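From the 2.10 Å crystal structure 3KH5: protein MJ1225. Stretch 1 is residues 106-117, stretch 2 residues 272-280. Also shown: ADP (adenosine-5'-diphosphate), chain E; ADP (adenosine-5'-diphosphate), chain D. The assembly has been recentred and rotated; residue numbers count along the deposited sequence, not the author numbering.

Stretch 1 (106-117) AIETFLTKNVGG
Stretch 2 272-280: EKDVLKYFA

How do the two backbones lie against each other? Residues 106–112 end a helix that begins earlier in the chain, with F110 N bonded to A106 O and L111 N to I107 O, both at 2.9 Å. K113 is the first residue to leave helical phi/psi, and N114 turns at 48/47 before extended V115. Stretch 2 starts helical at 272–275, continues through a 3-10 segment at 277–278 and stops at the carboxylate of A280. The numbering runs in opposite senses: I107 CA lies 7.1 Å from L276 CA, and L111 CA 6.5 Å from K273 CA.

Which side chains fill the space between them? L276 (m, t) points toward stretch 1, its CD1 3.9 Å from F110 CD2, obliquely to a ring held at chi1 -66°, chi2 -31°. I107 (m, t) also points toward its partner, carrying CD1 to 4.1 Å from F279 CB. L111 leaves its CA sideways, yet its off-well chi1 of -93° with chi2 41° brings CD1 to 3.7 Å from L276 CB and CD2 to 3.7 Å from A280 CB. These contacts are purely apolar.

Why does K273 curl? Chi1 and chi2 are t, then chi3 (-60°) and chi4 (-57°) are both m, so a chain that starts sideways bends its amine to the C-terminal end of the first helix. There K273 NZ donates to F110 O at 2.8 Å and lies 3.0 Å from V115 O. N114 (chi1 -157°) brings OD1 to 3.8 Å from K273 CE.

What do the nucleotides hold? G116 N donates to ADP (chain D) O3B at a very short 2.4 Å; a CB here would be crowded by that ADP's O2B. D274 (m) points away from stretch 1, its OD1 accepting from ADP (chain E) O3' at 2.6 Å and salt-bridged to K277 NZ at 2.9 Å.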

# COMPACT_ATOMS: atom_id res chain seq x y z
N ALA A 106 13.73 -10.65 -8.09
CA ALA A 106 12.73 -9.99 -7.25
C ALA A 106 12.98 -8.49 -7.17
O ALA A 106 12.06 -7.69 -7.34
CB ALA A 106 12.72 -10.60 -5.85
N ILE A 107 14.24 -8.13 -6.94
CA ILE A 107 14.65 -6.73 -6.86
C ILE A 107 14.38 -5.98 -8.17
O ILE A 107 13.80 -4.89 -8.15
CB ILE A 107 16.12 -6.59 -6.40
CG1 ILE A 107 16.23 -6.94 -4.91
CG2 ILE A 107 16.64 -5.17 -6.64
CD1 ILE A 107 17.65 -7.20 -4.42
N GLU A 108 14.77 -6.56 -9.30
CA GLU A 108 14.51 -5.93 -10.59
C GLU A 108 13.01 -5.77 -10.85
O GLU A 108 12.58 -4.78 -11.44
CB GLU A 108 15.17 -6.72 -11.73
CG GLU A 108 15.19 -5.97 -13.06
CD GLU A 108 15.80 -6.78 -14.19
OE1 GLU A 108 16.57 -6.20 -14.99
OE2 GLU A 108 15.53 -8.00 -14.28
N THR A 109 12.23 -6.75 -10.40
CA THR A 109 10.77 -6.71 -10.54
C THR A 109 10.20 -5.55 -9.74
O THR A 109 9.41 -4.76 -10.27
CB THR A 109 10.14 -8.05 -10.09
OG1 THR A 109 10.56 -9.10 -10.97
CG2 THR A 109 8.61 -7.98 -10.12
N PHE A 110 10.60 -5.44 -8.47
CA PHE A 110 10.12 -4.36 -7.61
C PHE A 110 10.50 -2.99 -8.14
O PHE A 110 9.71 -2.04 -8.10
CB PHE A 110 10.67 -4.52 -6.18
CG PHE A 110 10.17 -5.74 -5.45
CD1 PHE A 110 8.91 -6.26 -5.71
CD2 PHE A 110 10.96 -6.34 -4.48
CE1 PHE A 110 8.45 -7.38 -5.02
CE2 PHE A 110 10.51 -7.46 -3.78
CZ PHE A 110 9.26 -7.98 -4.06
N LEU A 111 11.73 -2.89 -8.65
CA LEU A 111 12.29 -1.63 -9.13
C LEU A 111 11.76 -1.15 -10.48
O LEU A 111 11.67 0.05 -10.72
CB LEU A 111 13.82 -1.72 -9.18
CG LEU A 111 14.70 -1.28 -8.00
CD1 LEU A 111 14.13 -1.68 -6.64
CD2 LEU A 111 16.11 -1.82 -8.19
N THR A 112 11.42 -2.08 -11.38
CA THR A 112 11.04 -1.68 -12.74
C THR A 112 9.56 -1.86 -13.06
O THR A 112 9.05 -1.27 -14.01
CB THR A 112 11.87 -2.42 -13.82
OG1 THR A 112 11.57 -3.82 -13.78
CG2 THR A 112 13.35 -2.21 -13.61
N LYS A 113 8.88 -2.69 -12.27
CA LYS A 113 7.47 -2.96 -12.50
C LYS A 113 6.53 -2.30 -11.48
O LYS A 113 5.35 -2.66 -11.43
CB LYS A 113 7.20 -4.47 -12.57
CG LYS A 113 8.09 -5.26 -13.54
CD LYS A 113 7.93 -4.83 -14.99
CE LYS A 113 9.03 -5.44 -15.85
NZ LYS A 113 8.95 -5.02 -17.28
N ASN A 114 7.04 -1.37 -10.68
CA ASN A 114 6.20 -0.59 -9.75
C ASN A 114 5.23 -1.43 -8.91
O ASN A 114 4.03 -1.13 -8.81
CB ASN A 114 5.45 0.51 -10.53
CG ASN A 114 5.02 1.66 -9.64
OD1 ASN A 114 5.71 2.02 -8.68
ND2 ASN A 114 3.88 2.26 -9.97
N VAL A 115 5.76 -2.51 -8.34
CA VAL A 115 5.03 -3.35 -7.40
C VAL A 115 5.90 -3.47 -6.15
O VAL A 115 7.13 -3.38 -6.23
CB VAL A 115 4.70 -4.74 -7.99
CG1 VAL A 115 3.48 -4.66 -8.90
CG2 VAL A 115 5.90 -5.34 -8.72
N GLY A 116 5.27 -3.64 -5.00
CA GLY A 116 5.99 -3.77 -3.74
C GLY A 116 5.93 -5.17 -3.17
O GLY A 116 6.58 -5.46 -2.16
N GLY A 117 5.17 -6.05 -3.81
CA GLY A 117 4.98 -7.42 -3.34
C GLY A 117 4.52 -8.28 -4.50
O GLY A 117 3.77 -7.81 -5.36
N GLU A 272 10.81 2.19 0.80
CA GLU A 272 11.45 0.89 0.67
C GLU A 272 11.96 0.61 -0.74
O GLU A 272 13.00 -0.02 -0.89
CB GLU A 272 10.49 -0.21 1.11
CG GLU A 272 10.26 -0.24 2.60
CD GLU A 272 9.22 -1.26 3.02
OE1 GLU A 272 8.15 -1.34 2.37
OE2 GLU A 272 9.46 -1.97 4.01
N LYS A 273 11.23 1.06 -1.76
CA LYS A 273 11.68 0.86 -3.14
C LYS A 273 12.99 1.62 -3.38
O LYS A 273 13.89 1.10 -4.04
CB LYS A 273 10.63 1.28 -4.17
CG LYS A 273 10.92 0.71 -5.57
CD LYS A 273 9.93 1.20 -6.63
CE LYS A 273 8.48 0.82 -6.30
NZ LYS A 273 8.29 -0.65 -6.13
N ASP A 274 13.08 2.83 -2.83
CA ASP A 274 14.30 3.64 -2.92
C ASP A 274 15.49 3.00 -2.22
O ASP A 274 16.61 3.06 -2.73
CB ASP A 274 14.08 5.01 -2.28
CG ASP A 274 13.06 5.83 -3.02
OD1 ASP A 274 13.06 5.80 -4.27
OD2 ASP A 274 12.27 6.52 -2.34
N VAL A 275 15.24 2.42 -1.05
CA VAL A 275 16.27 1.69 -0.30
C VAL A 275 16.83 0.57 -1.17
O VAL A 275 18.05 0.39 -1.24
CB VAL A 275 15.72 1.10 1.03
CG1 VAL A 275 16.74 0.16 1.68
CG2 VAL A 275 15.37 2.22 2.00
N LEU A 276 15.95 -0.15 -1.86
CA LEU A 276 16.37 -1.25 -2.70
C LEU A 276 17.22 -0.83 -3.91
O LEU A 276 17.86 -1.67 -4.53
CB LEU A 276 15.18 -2.11 -3.14
CG LEU A 276 14.54 -3.08 -2.14
CD1 LEU A 276 13.35 -3.77 -2.79
CD2 LEU A 276 15.54 -4.12 -1.63
N LYS A 277 17.24 0.47 -4.23
CA LYS A 277 18.10 0.96 -5.31
C LYS A 277 19.59 0.86 -4.95
O LYS A 277 20.45 0.93 -5.84
CB LYS A 277 17.74 2.39 -5.70
CG LYS A 277 16.38 2.53 -6.36
CD LYS A 277 15.98 4.00 -6.38
CE LYS A 277 14.60 4.20 -7.00
NZ LYS A 277 14.18 5.63 -6.94
N TYR A 278 19.89 0.69 -3.66
CA TYR A 278 21.24 0.38 -3.19
C TYR A 278 21.76 -0.90 -3.85
O TYR A 278 22.93 -0.99 -4.19
CB TYR A 278 21.29 0.23 -1.66
CG TYR A 278 22.69 0.01 -1.09
CD1 TYR A 278 23.56 1.08 -0.89
CD2 TYR A 278 23.13 -1.27 -0.73
CE1 TYR A 278 24.84 0.89 -0.37
CE2 TYR A 278 24.41 -1.47 -0.21
CZ TYR A 278 25.26 -0.38 -0.03
OH TYR A 278 26.52 -0.57 0.49
N PHE A 279 20.87 -1.88 -4.02
CA PHE A 279 21.25 -3.18 -4.58
C PHE A 279 20.95 -3.32 -6.08
O PHE A 279 21.00 -4.42 -6.62
CB PHE A 279 20.58 -4.33 -3.80
CG PHE A 279 20.90 -4.33 -2.33
CD1 PHE A 279 21.99 -5.06 -1.84
CD2 PHE A 279 20.11 -3.61 -1.44
CE1 PHE A 279 22.29 -5.06 -0.48
CE2 PHE A 279 20.40 -3.61 -0.07
CZ PHE A 279 21.49 -4.34 0.41
N ALA A 280 20.64 -2.21 -6.73
CA ALA A 280 20.45 -2.21 -8.18
C ALA A 280 21.81 -2.29 -8.88
O ALA A 280 21.95 -2.94 -9.92
CB ALA A 280 19.69 -0.97 -8.63
OXT ALA A 280 22.80 -1.70 -8.43
PB ADP E . 4.45 4.21 -1.73
O1B ADP E . 4.74 3.29 -0.60
O2B ADP E . 3.91 5.68 -1.20
O3B ADP E . 3.30 3.68 -2.74
PA ADP E . 6.53 3.50 -3.59
O1A ADP E . 7.55 2.62 -2.97
O2A ADP E . 5.40 2.71 -4.43
O3A ADP E . 5.79 4.50 -2.55
O5' ADP E . 7.20 4.62 -4.49
C5' ADP E . 7.86 4.36 -5.75
C4' ADP E . 8.71 5.62 -6.06
O4' ADP E . 7.83 6.78 -5.96
C3' ADP E . 9.85 5.83 -5.04
O3' ADP E . 10.98 6.41 -5.70
C2' ADP E . 9.25 6.83 -4.04
O2' ADP E . 10.27 7.65 -3.44
C1' ADP E . 8.31 7.67 -4.91
N9 ADP E . 7.18 8.23 -4.09
C8 ADP E . 6.46 7.59 -3.15
N7 ADP E . 5.55 8.41 -2.63
C5 ADP E . 5.68 9.59 -3.23
C6 ADP E . 5.02 10.81 -3.11
N6 ADP E . 4.03 10.96 -2.23
N1 ADP E . 5.41 11.83 -3.89
C2 ADP E . 6.40 11.68 -4.76
N3 ADP E . 7.05 10.53 -4.90
C4 ADP E . 6.71 9.47 -4.15
PB ADP D . 2.40 -1.75 -4.29
O1B ADP D . 3.18 -0.62 -4.86
O2B ADP D . 2.46 -1.75 -2.66
O3B ADP D . 2.93 -3.22 -4.74
PA ADP D . -0.05 -0.84 -3.84
O1A ADP D . -0.32 0.58 -4.15
O2A ADP D . -1.20 -1.63 -3.00
O3A ADP D . 0.88 -1.77 -4.73
O5' ADP D . -1.07 -1.18 -5.09
C5' ADP D . -1.16 -0.42 -6.33
C4' ADP D . -1.86 -1.23 -7.47
O4' ADP D . -0.93 -2.27 -7.92
C3' ADP D . -3.17 -1.95 -7.07
O3' ADP D . -4.11 -1.84 -8.15
C2' ADP D . -2.73 -3.40 -6.86
O2' ADP D . -3.79 -4.33 -7.12
C1' ADP D . -1.63 -3.54 -7.92
N9 ADP D . -0.68 -4.62 -7.56
C8 ADP D . -0.03 -4.83 -6.40
N7 ADP D . 0.74 -5.92 -6.52
C5 ADP D . 0.58 -6.40 -7.75
C6 ADP D . 1.10 -7.48 -8.45
N6 ADP D . 1.96 -8.32 -7.87
N1 ADP D . 0.71 -7.67 -9.72
C2 ADP D . -0.15 -6.86 -10.31
N3 ADP D . -0.66 -5.82 -9.67
C4 ADP D . -0.32 -5.57 -8.40